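Local coordinates for putative branched-chain amino acid aminotransferase IlvE (Streptococcus mutans, PDB 4DQN) that transfers amino groups as a branched-chain aminotransferase, probably between leucine, isoleucine or valine and 2-oxoglutarate, with pyridoxal 5'-phosphate as cofactor, at the interface of chains A and B. Sequence-based numbering; all coordinates share one arbitrary frame. Chains: chain A/B, Putative branched-chain amino acid aminotransferase IlvE.

Contact 1: the interface of chains A and B. Residues chain A 49-50, 54-56, 140; chain B 61, 130, 132, 153.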
ATOM      1  N   GLU A  49       2.795 -15.321  -8.587  1.00 23.42           N
ATOM      2  CA  GLU A  49       1.964 -14.298  -9.202  1.00 23.55           C
ATOM      3  C   GLU A  49       0.850 -13.866  -8.243  1.00 25.51           C
ATOM      4  O   GLU A  49       0.256 -12.793  -8.392  1.00 23.67           O
ATOM      5  CB  GLU A  49       1.346 -14.840 -10.506  1.00 23.88           C
ATOM      6  CG  GLU A  49       0.386 -16.020 -10.289  1.00 24.79           C
ATOM      7  CD  GLU A  49       0.017 -16.707 -11.579  1.00 25.10           C
ATOM      8  OE1 GLU A  49       0.405 -16.188 -12.645  1.00 25.14           O
ATOM      9  OE2 GLU A  49      -0.662 -17.762 -11.537  1.00 26.32           O
ATOM     10  N   SER A  50       0.562 -14.712  -7.260  1.00 25.49           N
ATOM     11  CA  SER A  50      -0.511 -14.440  -6.315  1.00 24.32           C
ATOM     12  C   SER A  50      -0.002 -13.982  -4.950  1.00 24.47           C
ATOM     13  O   SER A  50      -0.744 -14.066  -3.959  1.00 25.12           O
ATOM     14  CB  SER A  50      -1.348 -15.702  -6.129  1.00 28.45           C
ATOM     15  OG  SER A  50      -2.586 -15.345  -5.562  1.00 39.72           O
ATOM     16  N   LEU A  54       2.105  -8.248  -3.576  1.00 22.28           N
ATOM     17  CA  LEU A  54       1.788  -7.637  -4.861  1.00 23.94           C
ATOM     18  C   LEU A  54       0.314  -7.256  -4.991  1.00 23.40           C
ATOM     19  O   LEU A  54      -0.020  -6.285  -5.680  1.00 21.89           O
ATOM     20  CB  LEU A  54       2.167  -8.582  -6.008  1.00 23.22           C
ATOM     21  CG  LEU A  54       3.642  -8.956  -6.142  1.00 24.85           C
ATOM     22  CD1 LEU A  54       3.779 -10.057  -7.199  1.00 24.38           C
ATOM     23  CD2 LEU A  54       4.468  -7.728  -6.523  1.00 23.84           C
ATOM     24  N   HIS A  55      -0.571  -8.018  -4.354  1.00 24.56           N
ATOM     25  CA  HIS A  55      -2.011  -7.746  -4.468  1.00 24.36           C
ATOM     26  C   HIS A  55      -2.570  -6.919  -3.322  1.00 26.81           C
ATOM     27  O   HIS A  55      -3.398  -6.034  -3.530  1.00 24.46           O
ATOM     28  CB  HIS A  55      -2.802  -9.057  -4.594  1.00 27.07           C
ATOM     29  CG  HIS A  55      -2.449  -9.843  -5.818  1.00 23.67           C
ATOM     30  ND1 HIS A  55      -3.242  -9.869  -6.945  1.00 24.46           N
ATOM     31  CD2 HIS A  55      -1.365 -10.610  -6.102  1.00 21.52           C
ATOM     32  CE1 HIS A  55      -2.667 -10.625  -7.866  1.00 22.62           C
ATOM     33  NE2 HIS A  55      -1.523 -11.082  -7.378  1.00 22.25           N
ATOM     34  N   TYR A  56      -2.117  -7.211  -2.111  1.00 22.37           N
ATOM     35  CA  TYR A  56      -2.760  -6.669  -0.920  1.00 26.55           C
ATOM     36  C   TYR A  56      -1.771  -5.842  -0.096  1.00 27.16           C
ATOM     37  O   TYR A  56      -1.990  -5.610   1.091  1.00 26.19           O
ATOM     38  CB  TYR A  56      -3.366  -7.817  -0.102  1.00 24.99           C
ATOM     39  CG  TYR A  56      -4.350  -8.633  -0.920  1.00 30.54           C
ATOM     40  CD1 TYR A  56      -5.403  -8.006  -1.593  1.00 32.12           C
ATOM     41  CD2 TYR A  56      -4.209 -10.013  -1.060  1.00 30.54           C
ATOM     42  CE1 TYR A  56      -6.302  -8.728  -2.355  1.00 31.16           C
ATOM     43  CE2 TYR A  56      -5.110 -10.750  -1.837  1.00 30.55           C
ATOM     44  CZ  TYR A  56      -6.152 -10.094  -2.465  1.00 35.16           C
ATOM     45  OH  TYR A  56      -7.057 -10.786  -3.243  1.00 31.25           O
ATOM     46  N   ILE A 140      -5.522 -15.489  -2.887  1.00 29.36           N
ATOM     47  CA  ILE A 140      -6.418 -14.678  -3.714  1.00 33.48           C
ATOM     48  C   ILE A 140      -7.486 -13.857  -2.946  1.00 38.11           C
ATOM     49  O   ILE A 140      -7.663 -12.679  -3.228  1.00 46.29           O
ATOM     50  CB  ILE A 140      -6.958 -15.449  -4.944  1.00 31.93           C
ATOM     51  CG1 ILE A 140      -5.955 -15.309  -6.098  1.00 33.86           C
ATOM     52  CG2 ILE A 140      -8.291 -14.870  -5.414  1.00 35.75           C
ATOM     53  CD1 ILE A 140      -5.785 -13.854  -6.593  1.00 29.35           C
TER
ATOM     54  N   PHE B  61      -4.714  -3.973  -8.966  1.00 25.14           N
ATOM     55  CA  PHE B  61      -5.290  -5.177  -9.533  1.00 22.53           C
ATOM     56  C   PHE B  61      -6.746  -4.971  -9.902  1.00 29.34           C
ATOM     57  O   PHE B  61      -7.344  -3.951  -9.567  1.00 26.54           O
ATOM     58  CB  PHE B  61      -5.095  -6.384  -8.601  1.00 22.60           C
ATOM     59  CG  PHE B  61      -5.934  -6.343  -7.344  1.00 26.98           C
ATOM     60  CD1 PHE B  61      -7.196  -6.938  -7.309  1.00 30.51           C
ATOM     61  CD2 PHE B  61      -5.447  -5.749  -6.195  1.00 30.07           C
ATOM     62  CE1 PHE B  61      -7.961  -6.921  -6.144  1.00 31.76           C
ATOM     63  CE2 PHE B  61      -6.204  -5.723  -5.026  1.00 32.77           C
ATOM     64  CZ  PHE B  61      -7.461  -6.307  -4.999  1.00 31.69           C
ATOM     65  N   ARG B 130      -7.813 -12.387 -12.431  1.00 22.91           N
ATOM     66  CA  ARG B 130      -7.093 -11.405 -11.633  1.00 24.01           C
ATOM     67  C   ARG B 130      -5.998 -10.712 -12.466  1.00 24.47           C
ATOM     68  O   ARG B 130      -4.859 -11.211 -12.561  1.00 24.96           O
ATOM     69  CB  ARG B 130      -6.465 -12.088 -10.420  1.00 19.14           C
ATOM     70  CG  ARG B 130      -5.613 -11.155  -9.551  1.00 23.78           C
ATOM     71  CD  ARG B 130      -6.494 -10.107  -8.883  1.00 21.40           C
ATOM     72  NE  ARG B 130      -6.123 -10.043  -7.490  1.00 45.46           N
ATOM     73  CZ  ARG B 130      -6.936 -10.250  -6.470  1.00 33.43           C
ATOM     74  NH1 ARG B 130      -8.240 -10.482  -6.634  1.00 31.22           N
ATOM     75  NH2 ARG B 130      -6.427 -10.166  -5.273  1.00 38.16           N
ATOM     76  N   LEU B 132      -3.226  -7.867 -12.863  1.00 21.31           N
ATOM     77  CA  LEU B 132      -2.331  -7.256 -11.899  1.00 20.73           C
ATOM     78  C   LEU B 132      -1.383  -6.364 -12.671  1.00 22.24           C
ATOM     79  O   LEU B 132      -0.874  -6.766 -13.724  1.00 22.70           O
ATOM     80  CB  LEU B 132      -1.525  -8.339 -11.175  1.00 20.62           C
ATOM     81  CG  LEU B 132      -0.388  -7.918 -10.243  1.00 22.07           C
ATOM     82  CD1 LEU B 132      -0.943  -7.352  -8.946  1.00 22.22           C
ATOM     83  CD2 LEU B 132       0.514  -9.093  -9.948  1.00 20.38           C
ATOM     84  N   PHE B 153      -3.977 -13.697 -14.536  1.00 22.02           N
ATOM     85  CA  PHE B 153      -4.104 -15.121 -14.260  1.00 23.54           C
ATOM     86  C   PHE B 153      -5.521 -15.446 -13.790  1.00 25.24           C
ATOM     87  O   PHE B 153      -6.298 -14.540 -13.469  1.00 23.17           O
ATOM     88  CB  PHE B 153      -3.034 -15.632 -13.278  1.00 23.36           C
ATOM     89  CG  PHE B 153      -3.024 -14.952 -11.933  1.00 23.92           C
ATOM     90  CD1 PHE B 153      -2.278 -13.793 -11.732  1.00 24.59           C
ATOM     91  CD2 PHE B 153      -3.689 -15.516 -10.849  1.00 23.37           C
ATOM     92  CE1 PHE B 153      -2.237 -13.179 -10.489  1.00 24.00           C
ATOM     93  CE2 PHE B 153      -3.664 -14.907  -9.595  1.00 24.62           C
ATOM     94  CZ  PHE B 153      -2.924 -13.740  -9.406  1.00 23.35           C
TER
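A:His55 ends the short helix 52-55 with near-helical backbone torsions, while B:Arg130 and B:Phe153, which it meets across the dimer interface, lie on the extended strands 126-136 and 147-157. The imidazole is held at both nitrogens. B:Arg130 NE donates a hydrogen bond to A:His55 ND1 at 2.9 Å. The bond is nearly straight (166° at H) and lies in the guanidinium plane, but NE sits tilted from the imidazole plane. At the other nitrogen, A:His55 NE2 donates to the backbone oxygen A:Glu49 O at 2.7 Å, in the plane of the ring. This pair of bonds fixes the ring's rotation. B:Leu132 puts a methyl, CD1, over one imidazole face, 3.9 Å from the ring centroid. B:Phe153 meets the imidazole tip to tip and edge-to-face. A:Glu49 runs past B:Phe153 in the opposite direction. Its chain is extended beyond CG (chi2 -168°) and runs over the phenyl ring, and the carboxylate lies almost parallel to that ring, 11° from it. A:Glu49 CG stands over the ring centre, 3.8 Å from the centroid. The carboxylate carbon A:Glu49 CD reaches B:Phe153 CG at 3.5 Å.

Contact 2: the interface of chains A and B. Residues chain A 47, 53-54, 59, 134; chain B 47, 53-54, 59.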
ATOM      1  N   ILE A  47       8.740 -15.013  -7.056  1.00 24.41           N
ATOM      2  CA  ILE A  47       7.611 -15.098  -6.142  1.00 22.94           C
ATOM      3  C   ILE A  47       6.333 -15.388  -6.903  1.00 27.21           C
ATOM      4  O   ILE A  47       6.204 -15.054  -8.087  1.00 26.61           O
ATOM      5  CB  ILE A  47       7.446 -13.807  -5.299  1.00 22.45           C
ATOM      6  CG1 ILE A  47       7.086 -12.611  -6.180  1.00 21.80           C
ATOM      7  CG2 ILE A  47       8.735 -13.491  -4.516  1.00 22.97           C
ATOM      8  CD1 ILE A  47       6.897 -11.302  -5.386  1.00 21.38           C
ATOM      9  N   ALA A  53       2.177  -9.562  -1.193  1.00 21.72           N
ATOM     10  CA  ALA A  53       2.941  -8.320  -1.285  1.00 22.37           C
ATOM     11  C   ALA A  53       2.543  -7.535  -2.537  1.00 23.56           C
ATOM     12  O   ALA A  53       2.610  -6.305  -2.550  1.00 24.51           O
ATOM     13  CB  ALA A  53       4.441  -8.598  -1.270  1.00 21.30           C
ATOM     14  N   LEU A  54       2.105  -8.248  -3.576  1.00 22.28           N
ATOM     15  CA  LEU A  54       1.788  -7.637  -4.861  1.00 23.94           C
ATOM     16  C   LEU A  54       0.314  -7.256  -4.991  1.00 23.40           C
ATOM     17  O   LEU A  54      -0.020  -6.285  -5.680  1.00 21.89           O
ATOM     18  CB  LEU A  54       2.167  -8.582  -6.008  1.00 23.22           C
ATOM     19  CG  LEU A  54       3.642  -8.956  -6.142  1.00 24.85           C
ATOM     20  CD1 LEU A  54       3.779 -10.057  -7.199  1.00 24.38           C
ATOM     21  CD2 LEU A  54       4.468  -7.728  -6.523  1.00 23.84           C
ATOM     22  N   GLU A  59       3.688  -5.744   2.682  1.00 23.02           N
ATOM     23  CA  GLU A  59       5.112  -5.500   2.463  1.00 23.54           C
ATOM     24  C   GLU A  59       5.585  -4.396   3.399  1.00 26.80           C
ATOM     25  O   GLU A  59       4.804  -3.514   3.785  1.00 24.15           O
ATOM     26  CB  GLU A  59       5.333  -5.070   1.009  1.00 22.95           C
ATOM     27  CG  GLU A  59       4.571  -3.790   0.660  1.00 21.42           C
ATOM     28  CD  GLU A  59       4.656  -3.420  -0.796  1.00 25.28           C
ATOM     29  OE1 GLU A  59       4.796  -2.210  -1.096  1.00 25.56           O
ATOM     30  OE2 GLU A  59       4.570  -4.330  -1.653  1.00 21.83           O
ATOM     31  N   ILE A 134       8.272  -9.282   2.905  1.00 21.53           N
ATOM     32  CA  ILE A 134       7.124  -9.384   2.010  1.00 22.52           C
ATOM     33  C   ILE A 134       6.335 -10.677   2.167  1.00 22.25           C
ATOM     34  O   ILE A 134       6.910 -11.752   2.383  1.00 22.71           O
ATOM     35  CB  ILE A 134       7.548  -9.264   0.528  1.00 24.20           C
ATOM     36  CG1 ILE A 134       8.737 -10.181   0.219  1.00 21.21           C
ATOM     37  CG2 ILE A 134       7.894  -7.819   0.171  1.00 22.71           C
ATOM     38  CD1 ILE A 134       9.048 -10.255  -1.292  1.00 22.63           C
TER
ATOM     39  N   ILE B  47      11.194 -10.735 -10.537  1.00 24.41           N
ATOM     40  CA  ILE B  47      11.263  -9.281 -10.516  1.00 22.94           C
ATOM     41  C   ILE B  47      12.407  -8.818  -9.637  1.00 27.21           C
ATOM     42  O   ILE B  47      12.817  -9.515  -8.701  1.00 26.61           O
ATOM     43  CB  ILE B  47       9.933  -8.642 -10.040  1.00 22.45           C
ATOM     44  CG1 ILE B  47       9.640  -8.993  -8.582  1.00 21.80           C
ATOM     45  CG2 ILE B  47       8.755  -9.099 -10.920  1.00 22.97           C
ATOM     46  CD1 ILE B  47       8.332  -8.368  -8.054  1.00 21.38           C
ATOM     47  N   ALA B  53       6.862  -2.114  -6.785  1.00 21.72           N
ATOM     48  CA  ALA B  53       5.658  -2.787  -6.304  1.00 22.37           C
ATOM     49  C   ALA B  53       5.878  -3.342  -4.895  1.00 23.56           C
ATOM     50  O   ALA B  53       4.935  -3.440  -4.109  1.00 24.51           O
ATOM     51  CB  ALA B  53       5.229  -3.893  -7.265  1.00 21.30           C
ATOM     52  N   LEU B  54       7.128  -3.678  -4.573  1.00 22.28           N
ATOM     53  CA  LEU B  54       7.461  -4.310  -3.302  1.00 23.94           C
ATOM     54  C   LEU B  54       7.861  -3.304  -2.225  1.00 23.40           C
ATOM     55  O   LEU B  54       7.627  -3.540  -1.033  1.00 21.89           O
ATOM     56  CB  LEU B  54       8.598  -5.322  -3.493  1.00 23.22           C
ATOM     57  CG  LEU B  54       8.327  -6.504  -4.422  1.00 24.85           C
ATOM     58  CD1 LEU B  54       9.636  -7.270  -4.641  1.00 24.38           C
ATOM     59  CD2 LEU B  54       7.255  -7.415  -3.824  1.00 23.84           C
ATOM     60  N   GLU B  59       1.382  -0.806  -7.157  1.00 23.02           N
ATOM     61  CA  GLU B  59       0.714  -2.025  -7.605  1.00 23.54           C
ATOM     62  C   GLU B  59      -0.791  -1.796  -7.630  1.00 26.80           C
ATOM     63  O   GLU B  59      -1.322  -0.984  -6.859  1.00 24.15           O
ATOM     64  CB  GLU B  59       1.044  -3.166  -6.637  1.00 22.95           C
ATOM     65  CG  GLU B  59       0.583  -2.867  -5.209  1.00 21.42           C
ATOM     66  CD  GLU B  59       1.016  -3.906  -4.210  1.00 25.28           C
ATOM     67  OE1 GLU B  59       0.204  -4.248  -3.317  1.00 25.56           O
ATOM     68  OE2 GLU B  59       2.172  -4.380  -4.297  1.00 21.83           O
TER
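The short helix 52-55 of each chain meets its own copy at the two-fold axis, where A:Leu54 touches B:Leu54. The two leucines cross obliquely and meet through one methyl branch, with A:Leu54 CD2 at 3.9 Å from B:Leu54 CD2. In both, CG is anti to the carbonyl carbon (chi1 -62°), which sends the side chain across toward the other helix. A:Ala53 CB touches B:Leu54 CD2 at 4.0 Å, and the twin contact joins B:Ala53 to A:Leu54. The rim is made of strand residues. A:Ile134 offers its CG2 branch to B:Leu54 CD2 at 4.1 Å. A:Ile47 brings the end of its longer branch, CD1, to the same methyl at 4.2 Å. Together these residues form a small apolar patch on the axis.

Beside it, each glutamate at the start of strand 59-61 reaches the backbone carbonyls of the alanine and the following leucine in the partner's helix 52-55. The carboxylate oxygen A:Glu59 OE2 lies 2.6 Å from the backbone B:Ala53 O, and A:Glu59 OE1 lies 3.1 Å from B:Leu54 O. The exchanged pairs have the same distances. Carbonyl oxygens can only accept, so these approaches would be repulsive unless the carboxylate carries a proton, which is not seen. No firm bond can be rested on them. The patch packs the two subunits directly against each other at the two-fold axis, and so likely contributes to holding the dimer together.

Contact 3: the interface of chains A and B. Residues chain A 61, 130, 190, 193-194, 196-197; chain B 55-56, 140, 142.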
ATOM      1  N   PHE A  61       9.548  -2.270   4.700  1.00 25.14           N
ATOM      2  CA  PHE A  61      10.981  -2.174   4.510  1.00 22.53           C
ATOM      3  C   PHE A  61      11.628  -1.334   5.594  1.00 29.34           C
ATOM      4  O   PHE A  61      10.943  -0.698   6.391  1.00 26.54           O
ATOM      5  CB  PHE A  61      11.327  -1.666   3.101  1.00 22.60           C
ATOM      6  CG  PHE A  61      11.005  -0.207   2.869  1.00 26.98           C
ATOM      7  CD1 PHE A  61      11.963   0.780   3.102  1.00 30.51           C
ATOM      8  CD2 PHE A  61       9.766   0.169   2.382  1.00 30.07           C
ATOM      9  CE1 PHE A  61      11.674   2.124   2.866  1.00 31.76           C
ATOM     10  CE2 PHE A  61       9.467   1.508   2.146  1.00 32.77           C
ATOM     11  CZ  PHE A  61      10.419   2.487   2.389  1.00 31.69           C
ATOM     12  N   ARG A 130      18.928  -1.970   2.621  1.00 22.91           N
ATOM     13  CA  ARG A 130      17.481  -2.012   2.465  1.00 24.01           C
ATOM     14  C   ARG A 130      16.928  -3.407   2.819  1.00 24.47           C
ATOM     15  O   ARG A 130      16.873  -4.307   1.957  1.00 24.96           O
ATOM     16  CB  ARG A 130      17.108  -1.659   1.026  1.00 19.14           C
ATOM     17  CG  ARG A 130      15.607  -1.753   0.731  1.00 23.78           C
ATOM     18  CD  ARG A 130      14.849  -0.685   1.509  1.00 21.40           C
ATOM     19  NE  ARG A 130      13.932  -0.043   0.598  1.00 45.46           N
ATOM     20  CZ  ARG A 130      13.906   1.247   0.319  1.00 33.43           C
ATOM     21  NH1 ARG A 130      14.711   2.123   0.923  1.00 31.22           N
ATOM     22  NH2 ARG A 130      13.016   1.654  -0.543  1.00 38.16           N
ATOM     23  N   GLY A 190       4.819  -0.048   1.954  1.00 30.16           N
ATOM     24  CA  GLY A 190       4.662   0.497   0.616  1.00 27.76           C
ATOM     25  C   GLY A 190       3.411   1.325   0.376  1.00 28.47           C
ATOM     26  O   GLY A 190       3.437   2.282  -0.412  1.00 30.42           O
ATOM     27  N   TYR A 193       3.802   4.966   0.768  1.00 28.70           N
ATOM     28  CA  TYR A 193       4.650   5.567  -0.254  1.00 30.59           C
ATOM     29  C   TYR A 193       3.929   5.701  -1.590  1.00 29.99           C
ATOM     30  O   TYR A 193       4.091   6.709  -2.297  1.00 29.26           O
ATOM     31  CB  TYR A 193       5.953   4.776  -0.395  1.00 29.96           C
ATOM     32  CG  TYR A 193       6.893   4.979   0.777  1.00 30.22           C
ATOM     33  CD1 TYR A 193       6.713   4.280   1.965  1.00 33.27           C
ATOM     34  CD2 TYR A 193       7.959   5.867   0.694  1.00 33.55           C
ATOM     35  CE1 TYR A 193       7.566   4.459   3.043  1.00 33.01           C
ATOM     36  CE2 TYR A 193       8.828   6.049   1.772  1.00 34.74           C
ATOM     37  CZ  TYR A 193       8.616   5.342   2.941  1.00 38.00           C
ATOM     38  OH  TYR A 193       9.472   5.504   4.023  1.00 41.14           O
ATOM     39  N   ALA A 194       3.124   4.699  -1.935  1.00 29.14           N
ATOM     40  CA  ALA A 194       2.302   4.774  -3.153  1.00 29.98           C
ATOM     41  C   ALA A 194       1.409   6.017  -3.159  1.00 29.39           C
ATOM     42  O   ALA A 194       1.270   6.705  -4.181  1.00 31.94           O
ATOM     43  CB  ALA A 194       1.446   3.495  -3.314  1.00 27.76           C
ATOM     44  N   SER A 196       2.035   8.707  -1.772  1.00 32.00           N
ATOM     45  CA  SER A 196       2.899   9.889  -1.875  1.00 30.26           C
ATOM     46  C   SER A 196       3.451  10.155  -3.288  1.00 33.53           C
ATOM     47  O   SER A 196       4.047  11.211  -3.529  1.00 30.76           O
ATOM     48  CB  SER A 196       4.075   9.769  -0.900  1.00 32.10           C
ATOM     49  OG  SER A 196       5.088   8.932  -1.443  1.00 33.82           O
ATOM     50  N   LEU A 197       3.269   9.219  -4.223  1.00 31.87           N
ATOM     51  CA  LEU A 197       3.854   9.390  -5.563  1.00 32.78           C
ATOM     52  C   LEU A 197       3.282  10.607  -6.301  1.00 34.22           C
ATOM     53  O   LEU A 197       4.033  11.435  -6.832  1.00 34.27           O
ATOM     54  CB  LEU A 197       3.664   8.128  -6.409  1.00 30.87           C
ATOM     55  CG  LEU A 197       4.481   6.901  -6.000  1.00 34.51           C
ATOM     56  CD1 LEU A 197       4.019   5.667  -6.777  1.00 31.39           C
ATOM     57  CD2 LEU A 197       5.952   7.171  -6.238  1.00 33.53           C
TER
ATOM     58  N   HIS B  55       8.478  -2.195  -2.624  1.00 24.56           N
ATOM     59  CA  HIS B  55       8.936  -1.200  -1.644  1.00 24.36           C
ATOM     60  C   HIS B  55       7.965  -0.049  -1.440  1.00 26.81           C
ATOM     61  O   HIS B  55       7.756   0.405  -0.316  1.00 24.46           O
ATOM     62  CB  HIS B  55      10.316  -0.648  -2.037  1.00 27.07           C
ATOM     63  CG  HIS B  55      11.383  -1.697  -2.068  1.00 23.67           C
ATOM     64  ND1 HIS B  55      12.312  -1.847  -1.060  1.00 24.46           N
ATOM     65  CD2 HIS B  55      11.648  -2.672  -2.974  1.00 21.52           C
ATOM     66  CE1 HIS B  55      13.110  -2.863  -1.351  1.00 22.62           C
ATOM     67  NE2 HIS B  55      12.722  -3.383  -2.506  1.00 22.25           N
ATOM     68  N   TYR B  56       7.373   0.422  -2.528  1.00 22.37           N
ATOM     69  CA  TYR B  56       6.628   1.673  -2.493  1.00 26.55           C
ATOM     70  C   TYR B  56       5.170   1.451  -2.904  1.00 27.16           C
ATOM     71  O   TYR B  56       4.481   2.393  -3.290  1.00 26.19           O
ATOM     72  CB  TYR B  56       7.323   2.706  -3.391  1.00 24.99           C
ATOM     73  CG  TYR B  56       8.767   2.928  -2.978  1.00 30.54           C
ATOM     74  CD1 TYR B  56       9.083   3.252  -1.655  1.00 32.12           C
ATOM     75  CD2 TYR B  56       9.813   2.775  -3.886  1.00 30.54           C
ATOM     76  CE1 TYR B  56      10.392   3.444  -1.255  1.00 31.16           C
ATOM     77  CE2 TYR B  56      11.142   2.959  -3.487  1.00 30.55           C
ATOM     78  CZ  TYR B  56      11.409   3.304  -2.175  1.00 35.16           C
ATOM     79  OH  TYR B  56      12.706   3.489  -1.743  1.00 31.25           O
ATOM     80  N   ILE B 140      15.403   2.725  -5.835  1.00 29.36           N
ATOM     81  CA  ILE B 140      15.595   2.823  -4.386  1.00 33.48           C
ATOM     82  C   ILE B 140      15.035   4.105  -3.717  1.00 38.11           C
ATOM     83  O   ILE B 140      14.371   4.014  -2.693  1.00 46.29           O
ATOM     84  CB  ILE B 140      17.030   2.439  -3.945  1.00 31.93           C
ATOM     85  CG1 ILE B 140      17.094   0.920  -3.734  1.00 33.86           C
ATOM     86  CG2 ILE B 140      17.396   3.109  -2.622  1.00 35.75           C
ATOM     87  CD1 ILE B 140      16.187   0.419  -2.587  1.00 29.35           C
ATOM     88  N   VAL B 142      12.135   6.779  -3.348  1.00 32.62           N
ATOM     89  CA  VAL B 142      10.711   6.696  -3.731  1.00 33.87           C
ATOM     90  C   VAL B 142      10.356   7.456  -5.023  1.00 34.77           C
ATOM     91  O   VAL B 142      10.547   8.668  -5.119  1.00 33.84           O
ATOM     92  CB  VAL B 142       9.750   7.080  -2.572  1.00 36.61           C
ATOM     93  CG1 VAL B 142      10.058   8.466  -2.020  1.00 36.88           C
ATOM     94  CG2 VAL B 142       8.297   6.982  -3.037  1.00 35.10           C
TER
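B:Tyr56 and A:Phe61 meet edge-to-face, with their planes 84° apart and A:Phe61 CZ at 3.8 Å from B:Tyr56 CE1. One face of the tyrosine ring carries B:Val142 CA, toward the rim. The opposite face carries B:His55 CB over its centre, and B:Ile140 O lies at the edge in plane. The guanidinium of A:Arg130 is also covered on both faces. A:Phe61 CD1 lies over one side near the rim, and the methyl B:Ile140 CD1 lies over the centre of the other, 3.8 Å from A:Arg130 CZ. The B:Tyr56 ring stands perpendicular to the guanidinium plane, but the modelled gap from its hydroxyl to A:Arg130 NH2 is too short to be real.

A:Tyr193, on helix 190-205, packs beside A:Phe61 along the same CD1-CE1 edge of B:Tyr56. The two tyrosine side chains cross at an angle, and A:Tyr193 CD2 comes to 3.7 Å from B:Tyr56 CD1. B:Val142 crosses A:Tyr193 at about a right angle. Its CG2 branch, anti to the backbone N, lies in the plane of the A:Tyr193 ring at its edge. The same methyl reaches A:Leu197 CD2 at 4.0 Å, so the valine bridges successive turns of the helix. Within that helix, A:Ser196 OG donates a hydrogen bond of 2.6 Å to A:Tyr193 O, on a lone pair in the carbonyl plane.

The three contacts run along one two-fold symmetric interface. Contact 2 sits at the centre. Its C-alpha centre is about 10 Å from that of contact 1 and about 11 Å from that of contact 3, while contacts 1 and 3 are about 19 Å apart. A:Leu54 belongs to both contact 1 and contact 2. Contacts 1 and 3 hold twin residues with the chains exchanged, A:His55, A:Tyr56 and B:Arg130 matching B:His55, B:Tyr56 and A:Arg130, and contact 3 adds helix 190-205. Helix 52-55 of each subunit is thus gripped on and beside the axis, consistent with a dimer as the working form, as is usual for this family.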